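Local atomic coordinates of ARO (armadillo repeats only protein) (Plasmodium falciparum Santa Lucia, PDB entry 5EWP), a protein that probably serves as an armadillo-repeat binding scaffold in the translocation and attachment of rhoptries to the apical pole of the malaria parasite. Residues S114-F125 with T151-Y162. Residues are numbered along the deposited sequence; the frame is centred on the assembly and turned at random.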
loop_
_atom_site.group_PDB
_atom_site.type_symbol
_atom_site.label_atom_id
_atom_site.label_comp_id
_atom_site.label_asym_id
_atom_site.label_seq_id
_atom_site.Cartn_x
_atom_site.Cartn_y
_atom_site.Cartn_z
ATOM N N SER A 114 -2.991 -6.602 3.721
ATOM C CA SER A 114 -4.334 -6.171 3.299
ATOM C C SER A 114 -4.929 -7.097 2.245
ATOM O O SER A 114 -6.098 -6.950 1.872
ATOM C CB SER A 114 -4.310 -4.740 2.765
ATOM O OG SER A 114 -3.714 -4.674 1.474
ATOM N N VAL A 115 -4.128 -8.038 1.757
ATOM C CA VAL A 115 -4.579 -8.928 0.692
ATOM C C VAL A 115 -5.273 -10.155 1.267
ATOM O O VAL A 115 -4.709 -10.887 2.083
ATOM C CB VAL A 115 -3.425 -9.378 -0.217
ATOM C CG1 VAL A 115 -3.942 -10.352 -1.274
ATOM C CG2 VAL A 115 -2.793 -8.165 -0.884
ATOM N N ASP A 116 -6.511 -10.373 0.832
ATOM C CA ASP A 116 -7.269 -11.534 1.275
ATOM C C ASP A 116 -7.328 -11.636 2.794
ATOM O O ASP A 116 -7.145 -12.719 3.368
ATOM C CB ASP A 116 -6.680 -12.832 0.695
ATOM C CG ASP A 116 -6.892 -12.960 -0.807
ATOM O OD1 ASP A 116 -7.831 -12.341 -1.342
ATOM O OD2 ASP A 116 -6.110 -13.683 -1.455
ATOM N N ASN A 117 -7.564 -10.513 3.465
ATOM C CA ASN A 117 -7.687 -10.571 4.914
ATOM C C ASN A 117 -8.485 -9.387 5.395
ATOM O O ASN A 117 -7.964 -8.298 5.645
ATOM C CB ASN A 117 -6.310 -10.643 5.615
ATOM C CG ASN A 117 -6.446 -11.061 7.066
ATOM O OD1 ASN A 117 -7.041 -10.343 7.876
ATOM N ND2 ASN A 117 -5.917 -12.232 7.404
ATOM N N VAL A 118 -9.791 -9.604 5.467
ATOM C CA VAL A 118 -10.716 -8.552 5.813
ATOM C C VAL A 118 -10.499 -7.999 7.219
ATOM O O VAL A 118 -10.579 -6.782 7.442
ATOM C CB VAL A 118 -12.146 -9.089 5.640
ATOM C CG1 VAL A 118 -13.103 -8.202 6.333
ATOM C CG2 VAL A 118 -12.449 -9.188 4.147
ATOM N N LYS A 119 -10.189 -8.874 8.169
ATOM C CA LYS A 119 -9.930 -8.416 9.532
ATOM C C LYS A 119 -8.768 -7.433 9.587
ATOM O O LYS A 119 -8.828 -6.440 10.303
ATOM C CB LYS A 119 -9.638 -9.595 10.457
ATOM C CG LYS A 119 -10.902 -10.360 10.850
ATOM C CD LYS A 119 -10.624 -11.435 11.874
ATOM C CE LYS A 119 -11.930 -12.096 12.293
ATOM N NZ LYS A 119 -11.732 -13.083 13.393
ATOM N N ASN A 120 -7.714 -7.723 8.833
ATOM C CA ASN A 120 -6.571 -6.817 8.790
ATOM C C ASN A 120 -6.940 -5.465 8.214
ATOM O O ASN A 120 -6.471 -4.431 8.693
ATOM C CB ASN A 120 -5.426 -7.417 7.963
ATOM C CG ASN A 120 -4.727 -8.549 8.681
ATOM O OD1 ASN A 120 -4.964 -8.776 9.856
ATOM N ND2 ASN A 120 -3.827 -9.248 7.972
ATOM N N CYS A 121 -7.765 -5.463 7.169
ATOM C CA CYS A 121 -8.147 -4.211 6.527
ATOM C C CYS A 121 -8.973 -3.369 7.481
ATOM O O CYS A 121 -8.812 -2.147 7.569
ATOM C CB CYS A 121 -8.924 -4.473 5.229
ATOM S SG CYS A 121 -7.907 -5.139 3.902
ATOM N N ILE A 122 -9.884 -4.034 8.186
ATOM C CA ILE A 122 -10.679 -3.359 9.209
ATOM C C ILE A 122 -9.780 -2.759 10.285
ATOM O O ILE A 122 -9.954 -1.593 10.681
ATOM C CB ILE A 122 -11.692 -4.324 9.850
ATOM C CG1 ILE A 122 -12.784 -4.677 8.838
ATOM C CG2 ILE A 122 -12.320 -3.683 11.087
ATOM C CD1 ILE A 122 -13.701 -5.843 9.278
ATOM N N CYS A 123 -8.809 -3.547 10.741
ATOM C CA CYS A 123 -7.854 -3.083 11.738
ATOM C C CYS A 123 -7.045 -1.883 11.230
ATOM O O CYS A 123 -6.801 -0.925 11.972
ATOM C CB CYS A 123 -6.919 -4.218 12.144
ATOM S SG CYS A 123 -5.772 -3.774 13.466
ATOM N N MET A 124 -6.633 -1.922 9.970
ATOM C CA MET A 124 -5.899 -0.788 9.413
ATOM C C MET A 124 -6.757 0.459 9.419
ATOM O O MET A 124 -6.279 1.533 9.767
ATOM C CB MET A 124 -5.423 -1.074 7.996
ATOM C CG MET A 124 -4.408 -2.186 7.940
ATOM S SD MET A 124 -3.896 -2.463 6.242
ATOM C CE MET A 124 -3.176 -4.085 6.446
ATOM N N PHE A 125 -8.030 0.325 9.056
ATOM C CA PHE A 125 -8.877 1.500 9.058
ATOM C C PHE A 125 -9.005 2.054 10.467
ATOM O O PHE A 125 -8.825 3.249 10.703
ATOM C CB PHE A 125 -10.277 1.217 8.503
ATOM C CG PHE A 125 -11.128 2.444 8.462
ATOM C CD1 PHE A 125 -11.047 3.312 7.392
ATOM C CD2 PHE A 125 -11.949 2.775 9.536
ATOM C CE1 PHE A 125 -11.811 4.468 7.368
ATOM C CE2 PHE A 125 -12.700 3.937 9.529
ATOM C CZ PHE A 125 -12.638 4.777 8.444
ATOM N N THR A 151 -3.482 -0.747 -1.120
ATOM C CA THR A 151 -3.866 -0.952 0.274
ATOM C C THR A 151 -5.083 -0.109 0.633
ATOM O O THR A 151 -6.013 -0.584 1.293
ATOM C CB THR A 151 -2.684 -0.630 1.211
ATOM O OG1 THR A 151 -1.555 -1.362 0.744
ATOM C CG2 THR A 151 -2.982 -1.082 2.635
ATOM N N CYS A 152 -5.079 1.144 0.192
ATOM C CA CYS A 152 -6.264 1.998 0.365
ATOM C C CYS A 152 -7.506 1.344 -0.205
ATOM O O CYS A 152 -8.561 1.341 0.431
ATOM C CB CYS A 152 -6.080 3.347 -0.306
ATOM S SG CYS A 152 -4.934 4.409 0.596
ATOM N N ARG A 153 -7.388 0.815 -1.418
ATOM C CA ARG A 153 -8.536 0.186 -2.071
ATOM C C ARG A 153 -8.980 -1.053 -1.309
ATOM O O ARG A 153 -10.186 -1.277 -1.116
ATOM C CB ARG A 153 -8.213 -0.162 -3.519
ATOM C CG ARG A 153 -9.319 -0.960 -4.243
ATOM C CD ARG A 153 -9.064 -2.458 -4.172
ATOM N NE ARG A 153 -10.176 -3.227 -4.732
ATOM C CZ ARG A 153 -10.385 -4.511 -4.477
ATOM N NH1 ARG A 153 -9.568 -5.161 -3.666
ATOM N NH2 ARG A 153 -11.410 -5.146 -5.032
ATOM N N ASN A 154 -8.013 -1.865 -0.885
ATOM C CA ASN A 154 -8.358 -3.096 -0.162
ATOM C C ASN A 154 -9.123 -2.780 1.111
ATOM O O ASN A 154 -10.014 -3.541 1.524
ATOM C CB ASN A 154 -7.099 -3.925 0.138
ATOM C CG ASN A 154 -6.508 -4.572 -1.126
ATOM O OD1 ASN A 154 -7.156 -4.622 -2.166
ATOM N ND2 ASN A 154 -5.288 -5.085 -1.022
ATOM N N ILE A 155 -8.801 -1.643 1.718
ATOM C CA ILE A 155 -9.539 -1.162 2.883
ATOM C C ILE A 155 -10.897 -0.569 2.500
ATOM O O ILE A 155 -11.916 -0.984 3.063
ATOM C CB ILE A 155 -8.721 -0.100 3.667
ATOM C CG1 ILE A 155 -7.492 -0.761 4.294
ATOM C CG2 ILE A 155 -9.558 0.564 4.752
ATOM C CD1 ILE A 155 -6.382 0.247 4.680
ATOM N N PHE A 156 -10.946 0.389 1.567
ATOM C CA PHE A 156 -12.197 1.148 1.459
ATOM C C PHE A 156 -13.323 0.371 0.778
ATOM O O PHE A 156 -14.484 0.730 0.945
ATOM C CB PHE A 156 -12.013 2.547 0.790
ATOM C CG PHE A 156 -11.582 2.561 -0.677
ATOM C CD1 PHE A 156 -12.329 1.956 -1.677
ATOM C CD2 PHE A 156 -10.468 3.309 -1.058
ATOM C CE1 PHE A 156 -11.937 2.033 -3.011
ATOM C CE2 PHE A 156 -10.079 3.391 -2.380
ATOM C CZ PHE A 156 -10.802 2.765 -3.358
ATOM N N VAL A 157 -13.022 -0.698 0.048
ATOM C CA VAL A 157 -14.122 -1.438 -0.587
ATOM C C VAL A 157 -15.015 -2.150 0.429
ATOM O O VAL A 157 -16.143 -2.531 0.106
ATOM C CB VAL A 157 -13.630 -2.478 -1.598
ATOM C CG1 VAL A 157 -12.924 -1.797 -2.760
ATOM C CG2 VAL A 157 -12.726 -3.504 -0.941
ATOM N N LEU A 158 -14.544 -2.289 1.662
ATOM C CA LEU A 158 -15.264 -3.080 2.661
ATOM C C LEU A 158 -16.441 -2.353 3.322
ATOM O O LEU A 158 -17.364 -2.998 3.835
ATOM C CB LEU A 158 -14.282 -3.547 3.736
ATOM C CG LEU A 158 -13.214 -4.530 3.258
ATOM C CD1 LEU A 158 -12.303 -4.864 4.428
ATOM C CD2 LEU A 158 -13.845 -5.798 2.684
ATOM N N ASP A 159 -16.444 -1.025 3.280
ATOM C CA ASP A 159 -17.437 -0.259 4.035
ATOM C C ASP A 159 -17.639 1.140 3.454
ATOM O O ASP A 159 -16.681 1.850 3.157
ATOM C CB ASP A 159 -17.002 -0.179 5.497
ATOM C CG ASP A 159 -18.106 0.253 6.435
ATOM O OD1 ASP A 159 -18.836 1.224 6.149
ATOM O OD2 ASP A 159 -18.227 -0.395 7.496
ATOM N N LYS A 160 -18.894 1.532 3.286
ATOM C CA LYS A 160 -19.193 2.869 2.789
ATOM C C LYS A 160 -18.566 3.967 3.649
ATOM O O LYS A 160 -18.144 5.014 3.133
ATOM C CB LYS A 160 -20.707 3.079 2.700
ATOM C CG LYS A 160 -21.075 4.438 2.147
ATOM C CD LYS A 160 -22.587 4.619 2.042
ATOM C CE LYS A 160 -22.909 5.992 1.477
ATOM N NZ LYS A 160 -24.355 6.178 1.195
ATOM N N LYS A 161 -18.509 3.743 4.962
ATOM C CA LYS A 161 -17.899 4.731 5.849
ATOM C C LYS A 161 -16.407 4.876 5.575
ATOM O O LYS A 161 -15.844 5.963 5.743
ATOM C CB LYS A 161 -18.124 4.371 7.316
ATOM C CG LYS A 161 -19.581 4.494 7.748
ATOM C CD LYS A 161 -19.778 3.977 9.157
ATOM C CE LYS A 161 -21.026 4.568 9.789
ATOM N NZ LYS A 161 -20.870 6.038 10.005
ATOM N N TYR A 162 -15.771 3.790 5.138
ATOM C CA TYR A 162 -14.330 3.843 4.836
ATOM C C TYR A 162 -14.104 4.682 3.579
ATOM O O TYR A 162 -13.153 5.470 3.503
ATOM C CB TYR A 162 -13.737 2.447 4.647
ATOM C CG TYR A 162 -13.822 1.534 5.850
ATOM C CD1 TYR A 162 -14.315 1.982 7.077
ATOM C CD2 TYR A 162 -13.395 0.214 5.754
ATOM C CE1 TYR A 162 -14.401 1.108 8.186
ATOM C CE2 TYR A 162 -13.468 -0.654 6.840
ATOM C CZ TYR A 162 -13.965 -0.204 8.046
ATOM O OH TYR A 162 -14.024 -1.094 9.097
#
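F125 on Y162 and C121 against I155 and L158 mark this as mainly apolar packing of helix 118-126 against the end of helix 142-156, the turn after it and the start of helix 160-168, flanked by one polar bond, S114 to N154. At one end the F125 and Y162 rings form an offset stack, with centroids 3.9 Å apart and planes 18° from parallel. Y162 CD1 sits over the centre of the F125 ring, and the other face of Y162 is covered by D159 CB, which sandwiches the tyrosine. F125 reaches it with CG anti to the backbone N. CB of F125 also lies over the Y162 face in a CH-pi contact. The tyrosine OH continues past the stack to I122, 3.7 Å from CG2.

The axes of helical segments 118-125 and 151-156 cross at -101°, approaching to 9.0 Å, and C121 faces I155 at the crossing. Such short helices set steeply across longer ones are characteristic of the armadillo fold, whose stacked helices build a right-handed superhelix. I155 divides its branches here: CG2 abuts F125 CB near the plane of that ring, whereas CD1 meets M124 CB at 3.7 Å. L158, in the type I turn that runs from F156 to D159, presses CD1 tightly on C121 CB (3.5 Å) and spreads both methyls against V118.

At the other end, N154 ND2 donates to S114 OG (3.0 Å) almost straight, at 172°, with the oxygen lying in the amide plane. R153 NH1 holds the opposite end of that amide through OD1, fixing its flip, and S114 OG is also bonded to S111 O in helix 100-113.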